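CELL division control protein 6 (Pyrobaculum aerophilum, PDB 1FNN) binds ADP and magnesium as an AAA+ ATPase of the Cdc6/Cdc18 family and is probably involved in regulating the initiation of DNA replication. Local coordinates at residues Thr310-Tyr318 with Arg330-Leu339; Arg85-Ile94 with Pro139-Arg147. One frame throughout, in Å; residues are numbered along the deposited sequence.

Interaction 1: residues Thr310-Tyr318 with Arg330-Leu339; sequences TFGDAEESY and RVHSQLWSYL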
ATOM      1  N   THR A 310      26.177  11.290  -5.726  1.00 34.27           N
ATOM      2  CA  THR A 310      26.110  12.620  -5.132  1.00 37.57           C
ATOM      3  C   THR A 310      25.842  13.682  -6.192  1.00 36.47           C
ATOM      4  O   THR A 310      26.126  13.417  -7.359  1.00 37.31           O
ATOM      5  CB  THR A 310      27.411  12.970  -4.385  1.00 48.83           C
ATOM      6  OG1 THR A 310      28.506  12.982  -5.307  1.00 55.75           O
ATOM      7  CG2 THR A 310      27.693  11.943  -3.299  1.00 32.17           C
ATOM      8  N   PHE A 311      25.381  14.861  -5.865  1.00 37.68           N
ATOM      9  CA  PHE A 311      25.219  15.969  -6.801  1.00 41.70           C
ATOM     10  C   PHE A 311      26.577  16.328  -7.409  1.00 44.39           C
ATOM     11  O   PHE A 311      26.674  16.519  -8.629  1.00 38.28           O
ATOM     12  CB  PHE A 311      24.532  17.171  -6.153  1.00 43.22           C
ATOM     13  CG  PHE A 311      24.344  18.339  -7.115  1.00 47.02           C
ATOM     14  CD1 PHE A 311      23.125  18.553  -7.719  1.00 51.88           C
ATOM     15  CD2 PHE A 311      25.380  19.197  -7.404  1.00 54.05           C
ATOM     16  CE1 PHE A 311      22.934  19.605  -8.595  1.00 57.22           C
ATOM     17  CE2 PHE A 311      25.207  20.254  -8.280  1.00 59.97           C
ATOM     18  CZ  PHE A 311      23.976  20.453  -8.874  1.00 48.24           C
ATOM     19  N   GLY A 312      27.656  16.309  -6.628  1.00 46.66           N
ATOM     20  CA  GLY A 312      28.992  16.586  -7.144  1.00 47.41           C
ATOM     21  C   GLY A 312      29.440  15.598  -8.202  1.00 49.77           C
ATOM     22  O   GLY A 312      30.079  15.892  -9.236  1.00 45.16           O
ATOM     23  N   ASP A 313      29.121  14.304  -7.973  1.00 45.46           N
ATOM     24  CA  ASP A 313      29.385  13.280  -8.959  1.00 41.74           C
ATOM     25  C   ASP A 313      28.688  13.621 -10.281  1.00 37.13           C
ATOM     26  O   ASP A 313      29.254  13.424 -11.365  1.00 38.55           O
ATOM     27  CB  ASP A 313      28.862  11.904  -8.502  1.00 46.21           C
ATOM     28  CG  ASP A 313      29.279  10.737  -9.366  1.00 66.33           C
ATOM     29  OD1 ASP A 313      29.696  10.895 -10.540  1.00 65.61           O
ATOM     30  OD2 ASP A 313      29.197   9.577  -8.869  1.00 72.95           O
ATOM     31  N   ALA A 314      27.386  13.881 -10.203  1.00 35.04           N
ATOM     32  CA  ALA A 314      26.610  14.168 -11.411  1.00 36.90           C
ATOM     33  C   ALA A 314      27.204  15.394 -12.172  1.00 36.45           C
ATOM     34  O   ALA A 314      27.121  15.466 -13.394  1.00 33.57           O
ATOM     35  CB  ALA A 314      25.196  14.469 -10.916  1.00 34.16           C
ATOM     36  N   GLU A 315      27.580  16.418 -11.449  1.00 38.67           N
ATOM     37  CA  GLU A 315      28.142  17.647 -12.041  1.00 44.48           C
ATOM     38  C   GLU A 315      29.496  17.392 -12.688  1.00 43.85           C
ATOM     39  O   GLU A 315      29.643  17.662 -13.898  1.00 44.72           O
ATOM     40  CB  GLU A 315      28.237  18.795 -11.033  1.00 47.65           C
ATOM     41  CG  GLU A 315      28.909  20.018 -11.691  1.00 51.98           C
ATOM     42  CD  GLU A 315      28.731  21.293 -10.899  1.00 58.90           C
ATOM     43  OE1 GLU A 315      28.505  21.188  -9.685  1.00 49.96           O
ATOM     44  OE2 GLU A 315      28.810  22.411 -11.469  1.00 57.09           O
ATOM     45  N   GLU A 316      30.352  16.562 -12.087  1.00 41.75           N
ATOM     46  CA  GLU A 316      31.587  16.187 -12.778  1.00 40.51           C
ATOM     47  C   GLU A 316      31.317  15.341 -13.994  1.00 43.81           C
ATOM     48  O   GLU A 316      31.961  15.451 -15.056  1.00 43.34           O
ATOM     49  CB  GLU A 316      32.612  15.546 -11.831  1.00 44.63           C
ATOM     50  CG  GLU A 316      33.238  16.588 -10.907  1.00 53.69           C
ATOM     51  CD  GLU A 316      33.793  17.795 -11.676  1.00 59.93           C
ATOM     52  OE1 GLU A 316      34.443  17.603 -12.734  1.00 58.98           O
ATOM     53  OE2 GLU A 316      33.562  18.940 -11.214  1.00 60.05           O
ATOM     54  N   SER A 317      30.323  14.453 -13.937  1.00 39.87           N
ATOM     55  CA  SER A 317      29.936  13.646 -15.081  1.00 38.54           C
ATOM     56  C   SER A 317      29.408  14.566 -16.203  1.00 37.15           C
ATOM     57  O   SER A 317      29.555  14.255 -17.393  1.00 36.67           O
ATOM     58  CB  SER A 317      28.831  12.661 -14.625  1.00 36.32           C
ATOM     59  OG  SER A 317      28.356  11.917 -15.738  1.00 40.07           O
ATOM     60  N   TYR A 318      28.599  15.526 -15.807  1.00 36.10           N
ATOM     61  CA  TYR A 318      27.928  16.464 -16.693  1.00 35.30           C
ATOM     62  C   TYR A 318      28.945  17.329 -17.474  1.00 35.69           C
ATOM     63  O   TYR A 318      28.810  17.498 -18.684  1.00 37.71           O
ATOM     64  CB  TYR A 318      26.958  17.343 -15.886  1.00 32.75           C
ATOM     65  CG  TYR A 318      26.441  18.575 -16.634  1.00 38.34           C
ATOM     66  CD1 TYR A 318      25.418  18.527 -17.557  1.00 36.00           C
ATOM     67  CD2 TYR A 318      27.027  19.822 -16.385  1.00 35.52           C
ATOM     68  CE1 TYR A 318      24.961  19.650 -18.229  1.00 32.23           C
ATOM     69  CE2 TYR A 318      26.577  20.956 -17.053  1.00 35.94           C
ATOM     70  CZ  TYR A 318      25.566  20.868 -17.954  1.00 37.13           C
ATOM     71  OH  TYR A 318      25.136  22.028 -18.611  1.00 35.60           O
ATOM     72  N   ARG A 330      26.688  24.355 -18.139  1.00 37.14           N
ATOM     73  CA  ARG A 330      26.023  25.359 -17.378  1.00 38.59           C
ATOM     74  C   ARG A 330      26.611  25.341 -15.964  1.00 40.31           C
ATOM     75  O   ARG A 330      27.257  24.387 -15.545  1.00 41.06           O
ATOM     76  CB  ARG A 330      24.499  25.202 -17.317  1.00 36.18           C
ATOM     77  CG  ARG A 330      23.857  25.229 -18.709  1.00 35.04           C
ATOM     78  CD  ARG A 330      24.054  26.655 -19.311  1.00 40.31           C
ATOM     79  NE  ARG A 330      23.590  26.645 -20.709  1.00 41.82           N
ATOM     80  CZ  ARG A 330      22.311  26.764 -21.033  1.00 40.90           C
ATOM     81  NH1 ARG A 330      21.956  26.744 -22.318  1.00 34.48           N
ATOM     82  NH2 ARG A 330      21.354  26.905 -20.124  1.00 40.51           N
ATOM     83  N   VAL A 331      26.212  26.365 -15.243  1.00 40.71           N
ATOM     84  CA  VAL A 331      26.813  26.582 -13.908  1.00 45.65           C
ATOM     85  C   VAL A 331      26.078  25.795 -12.845  1.00 45.05           C
ATOM     86  O   VAL A 331      24.855  25.641 -12.907  1.00 43.11           O
ATOM     87  CB  VAL A 331      26.754  28.124 -13.754  1.00 48.60           C
ATOM     88  CG1 VAL A 331      25.531  28.594 -13.024  1.00 49.25           C
ATOM     89  CG2 VAL A 331      28.084  28.659 -13.306  1.00 55.08           C
ATOM     90  N   HIS A 332      26.746  25.581 -11.718  1.00 45.32           N
ATOM     91  CA  HIS A 332      26.210  24.870 -10.574  1.00 48.86           C
ATOM     92  C   HIS A 332      24.789  25.217 -10.208  1.00 47.00           C
ATOM     93  O   HIS A 332      23.978  24.301 -10.035  1.00 47.18           O
ATOM     94  CB  HIS A 332      27.167  25.098  -9.389  1.00 58.64           C
ATOM     95  CG  HIS A 332      26.826  24.340  -8.147  1.00 65.84           C
ATOM     96  ND1 HIS A 332      27.362  23.097  -7.851  1.00 66.93           N
ATOM     97  CD2 HIS A 332      26.000  24.653  -7.117  1.00 67.35           C
ATOM     98  CE1 HIS A 332      26.871  22.687  -6.687  1.00 67.71           C
ATOM     99  NE2 HIS A 332      26.046  23.607  -6.222  1.00 68.65           N
ATOM    100  N   SER A 333      24.401  26.486 -10.059  1.00 44.11           N
ATOM    101  CA  SER A 333      23.045  26.849  -9.656  1.00 41.41           C
ATOM    102  C   SER A 333      22.010  26.487 -10.694  1.00 42.50           C
ATOM    103  O   SER A 333      20.854  26.101 -10.424  1.00 43.45           O
ATOM    104  CB  SER A 333      22.979  28.376  -9.395  1.00 48.99           C
ATOM    105  OG  SER A 333      23.322  29.025 -10.615  1.00 53.13           O
ATOM    106  N   GLN A 334      22.436  26.549 -11.974  1.00 38.43           N
ATOM    107  CA  GLN A 334      21.552  26.079 -13.029  1.00 40.83           C
ATOM    108  C   GLN A 334      21.358  24.551 -12.895  1.00 37.44           C
ATOM    109  O   GLN A 334      20.246  24.026 -13.111  1.00 37.17           O
ATOM    110  CB  GLN A 334      22.207  26.402 -14.386  1.00 38.47           C
ATOM    111  CG  GLN A 334      22.116  27.893 -14.710  1.00 55.51           C
ATOM    112  CD  GLN A 334      22.112  28.140 -16.217  1.00 59.57           C
ATOM    113  OE1 GLN A 334      21.319  27.570 -16.977  1.00 68.39           O
ATOM    114  NE2 GLN A 334      23.009  28.992 -16.638  1.00 59.23           N
ATOM    115  N   LEU A 335      22.416  23.814 -12.569  1.00 39.41           N
ATOM    116  CA  LEU A 335      22.220  22.337 -12.489  1.00 38.94           C
ATOM    117  C   LEU A 335      21.222  21.955 -11.398  1.00 39.99           C
ATOM    118  O   LEU A 335      20.469  20.977 -11.393  1.00 38.75           O
ATOM    119  CB  LEU A 335      23.582  21.677 -12.318  1.00 38.62           C
ATOM    120  CG  LEU A 335      24.593  21.972 -13.458  1.00 34.86           C
ATOM    121  CD1 LEU A 335      25.871  21.184 -13.291  1.00 37.66           C
ATOM    122  CD2 LEU A 335      23.915  21.683 -14.781  1.00 34.39           C
ATOM    123  N   TRP A 336      21.323  22.697 -10.305  1.00 42.21           N
ATOM    124  CA  TRP A 336      20.433  22.622  -9.157  1.00 41.16           C
ATOM    125  C   TRP A 336      18.990  22.794  -9.503  1.00 41.50           C
ATOM    126  O   TRP A 336      18.128  21.989  -9.081  1.00 36.75           O
ATOM    127  CB  TRP A 336      20.996  23.633  -8.129  1.00 56.66           C
ATOM    128  CG  TRP A 336      20.714  22.997  -6.804  1.00 73.76           C
ATOM    129  CD1 TRP A 336      21.384  21.958  -6.228  1.00 80.94           C
ATOM    130  CD2 TRP A 336      19.665  23.377  -5.914  1.00 83.62           C
ATOM    131  NE1 TRP A 336      20.815  21.660  -5.014  1.00 89.89           N
ATOM    132  CE2 TRP A 336      19.758  22.520  -4.799  1.00 88.90           C
ATOM    133  CE3 TRP A 336      18.668  24.352  -5.955  1.00 85.54           C
ATOM    134  CZ2 TRP A 336      18.881  22.611  -3.723  1.00 91.43           C
ATOM    135  CZ3 TRP A 336      17.800  24.442  -4.887  1.00 93.24           C
ATOM    136  CH2 TRP A 336      17.915  23.574  -3.788  1.00 94.63           C
ATOM    137  N   SER A 337      18.623  23.766 -10.354  1.00 40.45           N
ATOM    138  CA  SER A 337      17.246  23.877 -10.795  1.00 39.43           C
ATOM    139  C   SER A 337      16.898  22.719 -11.725  1.00 35.38           C
ATOM    140  O   SER A 337      15.721  22.397 -11.733  1.00 39.47           O
ATOM    141  CB  SER A 337      16.935  25.176 -11.590  1.00 44.62           C
ATOM    142  OG  SER A 337      17.717  26.179 -10.915  1.00 58.21           O
ATOM    143  N   TYR A 338      17.814  22.273 -12.579  1.00 34.08           N
ATOM    144  CA  TYR A 338      17.444  21.121 -13.409  1.00 33.87           C
ATOM    145  C   TYR A 338      17.149  19.926 -12.485  1.00 35.58           C
ATOM    146  O   TYR A 338      16.236  19.182 -12.799  1.00 33.91           O
ATOM    147  CB  TYR A 338      18.573  20.722 -14.348  1.00 33.93           C
ATOM    148  CG  TYR A 338      18.895  21.761 -15.438  1.00 32.32           C
ATOM    149  CD1 TYR A 338      20.204  21.870 -15.849  1.00 34.80           C
ATOM    150  CD2 TYR A 338      17.929  22.570 -15.996  1.00 35.69           C
ATOM    151  CE1 TYR A 338      20.568  22.793 -16.835  1.00 39.99           C
ATOM    152  CE2 TYR A 338      18.279  23.500 -16.987  1.00 40.70           C
ATOM    153  CZ  TYR A 338      19.584  23.594 -17.386  1.00 39.67           C
ATOM    154  OH  TYR A 338      19.961  24.508 -18.364  1.00 39.92           O
ATOM    155  N   LEU A 339      17.997  19.728 -11.464  1.00 37.19           N
ATOM    156  CA  LEU A 339      17.722  18.584 -10.567  1.00 38.80           C
ATOM    157  C   LEU A 339      16.372  18.702  -9.877  1.00 40.73           C
ATOM    158  O   LEU A 339      15.608  17.724  -9.778  1.00 38.78           O
ATOM    159  CB  LEU A 339      18.808  18.462  -9.492  1.00 38.21           C
ATOM    160  CG  LEU A 339      18.594  17.236  -8.560  1.00 37.93           C
ATOM    161  CD1 LEU A 339      18.609  15.950  -9.388  1.00 35.23           C
ATOM    162  CD2 LEU A 339      19.691  17.290  -7.531  1.00 39.59           C
TER
HETATM  163  O   HOH W   1      28.961  22.773 -14.172  1.00 45.42           O
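F311 of helix 311-318 lodges as a knob in a hole formed by H332, L335, W336 and L339 of helix 332-339, in the C-terminal winged-helix domain, where the two helices cross at 112°. The phenylalanine ring reaches that hole because its CG lies anti to the backbone N (chi1 -180°). L339 CD2 meets the ring's edge near its plane, while L335 CB lies 3.7 Å from F311 CZ. L335 also reaches the next turn of the other helix: its CD1 packs on E315 CG, and its CD2 sits over one face of Y318, 3.8 Å from the ring centroid, in a CH-pi contact. Behind this packed side, helix 288-304 touches Y318 through A296.

The edge of F311 is turned toward the face of H332 in an offset edge-to-face pair, and from there the contact becomes polar and more exposed. H332 ND1 donates to the syn lone pair of E315 OE1 (2.9 Å), with OE1 somewhat out of the imidazole plane, a bond that would probably be strengthened were the histidine protonated. The other carboxylate oxygen, E315 OE2, accepts from a water that also donates to R330 O. From the packed end, the buried Y318, its OH also hydrogen-bonded to H289, ties down the start of the second segment: Y318 OH accepts from R330 N at 2.8 Å, nearly straight at 174°.

Interaction 2: residues Arg85-Ile94 with Pro139-Arg147; sequences RNFTAIIGEI and PDILSTFIR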
ATOM      1  N   ARG A  85     -20.170  -9.431  -3.358  1.00 49.74           N
ATOM      2  CA  ARG A  85     -20.678  -8.076  -3.568  1.00 54.05           C
ATOM      3  C   ARG A  85     -22.167  -7.874  -3.409  1.00 56.39           C
ATOM      4  O   ARG A  85     -22.584  -6.810  -2.926  1.00 58.71           O
ATOM      5  CB  ARG A  85     -20.291  -7.597  -4.979  1.00 56.29           C
ATOM      6  CG  ARG A  85     -18.786  -7.442  -5.111  1.00 62.32           C
ATOM      7  CD  ARG A  85     -18.364  -6.903  -6.473  1.00 65.36           C
ATOM      8  NE  ARG A  85     -16.916  -6.945  -6.601  1.00 68.44           N
ATOM      9  CZ  ARG A  85     -16.200  -6.400  -7.575  1.00 74.43           C
ATOM     10  NH1 ARG A  85     -16.794  -5.738  -8.558  1.00 73.92           N
ATOM     11  NH2 ARG A  85     -14.878  -6.518  -7.565  1.00 69.43           N
ATOM     12  N   ASN A  86     -22.946  -8.883  -3.778  1.00 55.53           N
ATOM     13  CA  ASN A  86     -24.399  -8.721  -3.652  1.00 56.45           C
ATOM     14  C   ASN A  86     -24.835  -9.435  -2.383  1.00 55.24           C
ATOM     15  O   ASN A  86     -24.005 -10.123  -1.795  1.00 51.02           O
ATOM     16  CB  ASN A  86     -25.109  -9.279  -4.889  1.00 63.02           C
ATOM     17  CG  ASN A  86     -24.665 -10.715  -5.134  1.00 65.44           C
ATOM     18  OD1 ASN A  86     -24.985 -11.590  -4.328  1.00 66.82           O
ATOM     19  ND2 ASN A  86     -23.947 -10.915  -6.226  1.00 59.64           N
ATOM     20  N   PHE A  87     -26.054  -9.172  -1.949  1.00 54.32           N
ATOM     21  CA  PHE A  87     -26.649  -9.701  -0.760  1.00 55.26           C
ATOM     22  C   PHE A  87     -26.515 -11.223  -0.653  1.00 56.66           C
ATOM     23  O   PHE A  87     -26.201 -11.740   0.418  1.00 55.42           O
ATOM     24  CB  PHE A  87     -28.161  -9.346  -0.655  1.00 52.69           C
ATOM     25  CG  PHE A  87     -28.653  -9.792   0.708  1.00 53.04           C
ATOM     26  CD1 PHE A  87     -28.363  -9.022   1.827  1.00 53.55           C
ATOM     27  CD2 PHE A  87     -29.381 -10.954   0.877  1.00 56.01           C
ATOM     28  CE1 PHE A  87     -28.790  -9.405   3.076  1.00 47.71           C
ATOM     29  CE2 PHE A  87     -29.808 -11.336   2.135  1.00 51.99           C
ATOM     30  CZ  PHE A  87     -29.518 -10.569   3.235  1.00 51.27           C
ATOM     31  N   THR A  88     -26.859 -11.933  -1.723  1.00 54.99           N
ATOM     32  CA  THR A  88     -26.822 -13.382  -1.737  1.00 55.55           C
ATOM     33  C   THR A  88     -25.414 -13.916  -1.525  1.00 50.71           C
ATOM     34  O   THR A  88     -25.243 -14.906  -0.813  1.00 50.14           O
ATOM     35  CB  THR A  88     -27.400 -13.929  -3.068  1.00 58.60           C
ATOM     36  OG1 THR A  88     -28.779 -13.527  -3.116  1.00 57.66           O
ATOM     37  CG2 THR A  88     -27.332 -15.442  -3.134  1.00 57.71           C
ATOM     38  N   ALA A  89     -24.425 -13.344  -2.204  1.00 48.87           N
ATOM     39  CA  ALA A  89     -23.044 -13.768  -2.026  1.00 46.74           C
ATOM     40  C   ALA A  89     -22.582 -13.507  -0.590  1.00 44.68           C
ATOM     41  O   ALA A  89     -21.877 -14.338  -0.029  1.00 45.02           O
ATOM     42  CB  ALA A  89     -22.128 -13.056  -3.020  1.00 46.98           C
ATOM     43  N   ILE A  90     -22.856 -12.341  -0.038  1.00 44.04           N
ATOM     44  CA  ILE A  90     -22.404 -11.984   1.313  1.00 44.43           C
ATOM     45  C   ILE A  90     -23.084 -12.796   2.404  1.00 45.16           C
ATOM     46  O   ILE A  90     -22.438 -13.381   3.282  1.00 43.31           O
ATOM     47  CB  ILE A  90     -22.650 -10.486   1.578  1.00 42.18           C
ATOM     48  CG1 ILE A  90     -21.762  -9.646   0.661  1.00 40.00           C
ATOM     49  CG2 ILE A  90     -22.356 -10.151   3.044  1.00 39.73           C
ATOM     50  CD1 ILE A  90     -22.282  -8.228   0.457  1.00 46.42           C
ATOM     51  N   ILE A  91     -24.423 -12.883   2.346  1.00 43.84           N
ATOM     52  CA  ILE A  91     -25.137 -13.695   3.341  1.00 44.91           C
ATOM     53  C   ILE A  91     -24.708 -15.144   3.273  1.00 46.57           C
ATOM     54  O   ILE A  91     -24.634 -15.852   4.302  1.00 49.13           O
ATOM     55  CB  ILE A  91     -26.667 -13.522   3.199  1.00 45.15           C
ATOM     56  CG1 ILE A  91     -27.366 -13.897   4.508  1.00 45.90           C
ATOM     57  CG2 ILE A  91     -27.227 -14.345   2.064  1.00 42.82           C
ATOM     58  CD1 ILE A  91     -27.196 -12.848   5.591  1.00 48.38           C
ATOM     59  N   GLY A  92     -24.456 -15.672   2.069  1.00 45.90           N
ATOM     60  CA  GLY A  92     -23.920 -17.003   1.910  1.00 43.63           C
ATOM     61  C   GLY A  92     -22.567 -17.182   2.597  1.00 45.72           C
ATOM     62  O   GLY A  92     -22.305 -18.224   3.222  1.00 42.10           O
ATOM     63  N   GLU A  93     -21.656 -16.209   2.447  1.00 43.92           N
ATOM     64  CA  GLU A  93     -20.349 -16.317   3.089  1.00 42.92           C
ATOM     65  C   GLU A  93     -20.464 -16.162   4.603  1.00 42.06           C
ATOM     66  O   GLU A  93     -19.918 -16.986   5.347  1.00 42.03           O
ATOM     67  CB  GLU A  93     -19.352 -15.324   2.482  1.00 45.98           C
ATOM     68  CG  GLU A  93     -17.978 -15.336   3.146  1.00 43.46           C
ATOM     69  CD  GLU A  93     -17.276 -16.681   3.044  1.00 54.19           C
ATOM     70  OE1 GLU A  93     -17.807 -17.534   2.288  1.00 44.55           O
ATOM     71  OE2 GLU A  93     -16.220 -16.873   3.706  1.00 44.79           O
ATOM     72  N   ILE A  94     -21.385 -15.325   5.094  1.00 40.39           N
ATOM     73  CA  ILE A  94     -21.620 -15.198   6.531  1.00 38.04           C
ATOM     74  C   ILE A  94     -22.156 -16.506   7.091  1.00 40.41           C
ATOM     75  O   ILE A  94     -21.760 -17.020   8.133  1.00 36.38           O
ATOM     76  CB  ILE A  94     -22.671 -14.091   6.807  1.00 41.83           C
ATOM     77  CG1 ILE A  94     -22.026 -12.730   6.556  1.00 44.28           C
ATOM     78  CG2 ILE A  94     -23.220 -14.122   8.234  1.00 36.23           C
ATOM     79  CD1 ILE A  94     -22.972 -11.544   6.556  1.00 46.76           C
ATOM     80  N   PRO A 139     -24.836   0.630  -2.025  1.00 59.66           N
ATOM     81  CA  PRO A 139     -25.145   1.302  -0.773  1.00 58.10           C
ATOM     82  C   PRO A 139     -26.276   0.672   0.010  1.00 57.42           C
ATOM     83  O   PRO A 139     -26.209   0.585   1.242  1.00 56.35           O
ATOM     84  CB  PRO A 139     -25.449   2.725  -1.243  1.00 60.62           C
ATOM     85  CG  PRO A 139     -24.585   2.920  -2.447  1.00 59.89           C
ATOM     86  CD  PRO A 139     -24.573   1.578  -3.133  1.00 60.37           C
ATOM     87  N   ASP A 140     -27.302   0.113  -0.618  1.00 56.03           N
ATOM     88  CA  ASP A 140     -28.421  -0.535   0.042  1.00 57.77           C
ATOM     89  C   ASP A 140     -28.019  -1.799   0.801  1.00 55.22           C
ATOM     90  O   ASP A 140     -28.573  -2.114   1.854  1.00 54.83           O
ATOM     91  CB  ASP A 140     -29.535  -0.826  -0.968  1.00 68.89           C
ATOM     92  CG  ASP A 140     -29.513  -2.175  -1.642  1.00 80.26           C
ATOM     93  OD1 ASP A 140     -28.513  -2.919  -1.551  1.00 87.14           O
ATOM     94  OD2 ASP A 140     -30.514  -2.545  -2.300  1.00 87.68           O
ATOM     95  N   ILE A 141     -27.051  -2.540   0.289  1.00 52.47           N
ATOM     96  CA  ILE A 141     -26.491  -3.688   0.990  1.00 53.87           C
ATOM     97  C   ILE A 141     -25.754  -3.227   2.236  1.00 51.14           C
ATOM     98  O   ILE A 141     -25.951  -3.767   3.329  1.00 47.39           O
ATOM     99  CB  ILE A 141     -25.514  -4.452   0.069  1.00 60.63           C
ATOM    100  CG1 ILE A 141     -26.325  -5.028  -1.092  1.00 60.96           C
ATOM    101  CG2 ILE A 141     -24.764  -5.532   0.831  1.00 61.09           C
ATOM    102  CD1 ILE A 141     -25.500  -5.835  -2.071  1.00 70.00           C
ATOM    103  N   LEU A 142     -24.879  -2.235   2.032  1.00 50.14           N
ATOM    104  CA  LEU A 142     -24.144  -1.674   3.167  1.00 51.77           C
ATOM    105  C   LEU A 142     -25.103  -1.215   4.256  1.00 50.46           C
ATOM    106  O   LEU A 142     -24.882  -1.521   5.431  1.00 47.87           O
ATOM    107  CB  LEU A 142     -23.238  -0.538   2.708  1.00 58.56           C
ATOM    108  CG  LEU A 142     -21.770  -0.501   3.095  1.00 59.99           C
ATOM    109  CD1 LEU A 142     -21.220   0.918   3.027  1.00 58.20           C
ATOM    110  CD2 LEU A 142     -21.480  -1.072   4.474  1.00 62.10           C
ATOM    111  N   SER A 143     -26.161  -0.461   3.898  1.00 50.00           N
ATOM    112  CA  SER A 143     -27.147  -0.058   4.897  1.00 50.48           C
ATOM    113  C   SER A 143     -27.825  -1.223   5.592  1.00 47.48           C
ATOM    114  O   SER A 143     -28.084  -1.187   6.803  1.00 49.29           O
ATOM    115  CB  SER A 143     -28.226   0.850   4.258  1.00 55.82           C
ATOM    116  OG  SER A 143     -27.479   1.917   3.659  1.00 68.31           O
ATOM    117  N   THR A 144     -28.276  -2.219   4.828  1.00 46.41           N
ATOM    118  CA  THR A 144     -28.840  -3.406   5.487  1.00 48.86           C
ATOM    119  C   THR A 144     -27.918  -3.874   6.609  1.00 46.13           C
ATOM    120  O   THR A 144     -28.398  -4.011   7.735  1.00 47.76           O
ATOM    121  CB  THR A 144     -29.064  -4.533   4.478  1.00 50.75           C
ATOM    122  OG1 THR A 144     -30.052  -4.058   3.553  1.00 55.78           O
ATOM    123  CG2 THR A 144     -29.556  -5.802   5.164  1.00 52.07           C
ATOM    124  N   PHE A 145     -26.629  -4.108   6.343  1.00 44.42           N
ATOM    125  CA  PHE A 145     -25.774  -4.641   7.417  1.00 44.61           C
ATOM    126  C   PHE A 145     -25.495  -3.647   8.504  1.00 43.16           C
ATOM    127  O   PHE A 145     -25.553  -3.981   9.701  1.00 46.03           O
ATOM    128  CB  PHE A 145     -24.473  -5.221   6.816  1.00 42.16           C
ATOM    129  CG  PHE A 145     -24.828  -6.493   6.073  1.00 41.73           C
ATOM    130  CD1 PHE A 145     -24.899  -6.533   4.709  1.00 52.27           C
ATOM    131  CD2 PHE A 145     -25.093  -7.650   6.795  1.00 50.15           C
ATOM    132  CE1 PHE A 145     -25.226  -7.690   4.039  1.00 49.85           C
ATOM    133  CE2 PHE A 145     -25.421  -8.814   6.129  1.00 38.89           C
ATOM    134  CZ  PHE A 145     -25.488  -8.837   4.755  1.00 50.27           C
ATOM    135  N   ILE A 146     -25.337  -2.372   8.143  1.00 42.02           N
ATOM    136  CA  ILE A 146     -25.182  -1.331   9.147  1.00 42.81           C
ATOM    137  C   ILE A 146     -26.355  -1.286  10.102  1.00 46.53           C
ATOM    138  O   ILE A 146     -26.121  -1.131  11.304  1.00 48.52           O
ATOM    139  CB  ILE A 146     -25.016   0.071   8.488  1.00 42.51           C
ATOM    140  CG1 ILE A 146     -23.647   0.110   7.803  1.00 47.30           C
ATOM    141  CG2 ILE A 146     -25.150   1.166   9.536  1.00 47.85           C
ATOM    142  CD1 ILE A 146     -23.470   1.204   6.758  1.00 48.51           C
ATOM    143  N   ARG A 147     -27.579  -1.428   9.615  1.00 48.97           N
ATOM    144  CA  ARG A 147     -28.766  -1.322  10.453  1.00 52.55           C
ATOM    145  C   ARG A 147     -29.043  -2.556  11.294  1.00 52.78           C
ATOM    146  O   ARG A 147     -29.502  -2.412  12.434  1.00 51.39           O
ATOM    147  CB  ARG A 147     -30.008  -1.024   9.587  1.00 60.61           C
ATOM    148  CG  ARG A 147     -29.993   0.414   9.086  1.00 72.56           C
ATOM    149  CD  ARG A 147     -30.981   0.686   7.953  1.00 79.00           C
ATOM    150  NE  ARG A 147     -31.532   2.010   8.155  1.00 93.19           N
ATOM    151  CZ  ARG A 147     -32.434   2.761   7.574  1.00 98.28           C
ATOM    152  NH1 ARG A 147     -33.129   2.386   6.509  1.00101.51           N
ATOM    153  NH2 ARG A 147     -32.660   3.971   8.089  1.00103.80           N
TER
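F145, I141 and F87 bury the most surface where helix 87-94 packs beside helix 139-147, and they illustrate how neighbouring helices of an alpha/beta P-loop ATPase can join largely by apolar side chains, without a hydrogen bond between the segments. The two segments run in broadly the same direction, 35° apart, with axes 11.3 Å from each other at closest approach. Both belong to the AAA domain; strand 75-80, an outer strand of its parallel sheet, is touched by I90 and I94.

F145 bears on a whole row of the facing helix. Its CG stands anti to its carbonyl carbon (chi1 -71°), which carries the ring out between I90, I94 and F87. I90 CG2 touches F145 CZ at 3.8 Å, I94 CD1 comes from the opposite direction to F145 CE2 at 3.7 Å, and I91 CD1 lies more loosely at the ring's edge. F87 CE1 also approaches F145 CZ, at 3.7 Å, yet the rings, with planes 20° apart, are slid so far past each other that they barely overlap. An alanine in place of F145 is likely to open a gap between the helices and leave F87, I90 and I94 without their common partner.

I141 works one turn earlier. Its CG2 packs on I90 CD1, while its CD1, at the end of an extended chain, reaches the backbone entering the first helix, 3.2 Å from R85 O and 3.4 Å from F87 N. There N86 caps the helix, its OD1 accepting from A89 N at 2.8 Å. F87 also touches F112 and L113 of helix 109-122.

With D140 OD1 paired to R109 outside the contact, the mutual fit of the segments probably rests on shape and the burial of apolar surface.

Overall arrangement
The two contacts stand far apart, their centres about 58 Å from each other and on opposite sides of the chain's centre. Interaction 2 belongs to the AAA domain, interaction 1 to the winged-helix domain, and they share no helix. Interaction 2 is the more buried, six of its nine touching residues being interior, and it has no hydrogen bond between its segments. Interaction 1 covers more area, 444 against 310 Å², but is only partly buried; its apolar packing is joined by hydrogen bonds and a bridging water, in part at the exposed margin. The helices differ too, crossing steeply in interaction 1 and running broadly alongside in interaction 2.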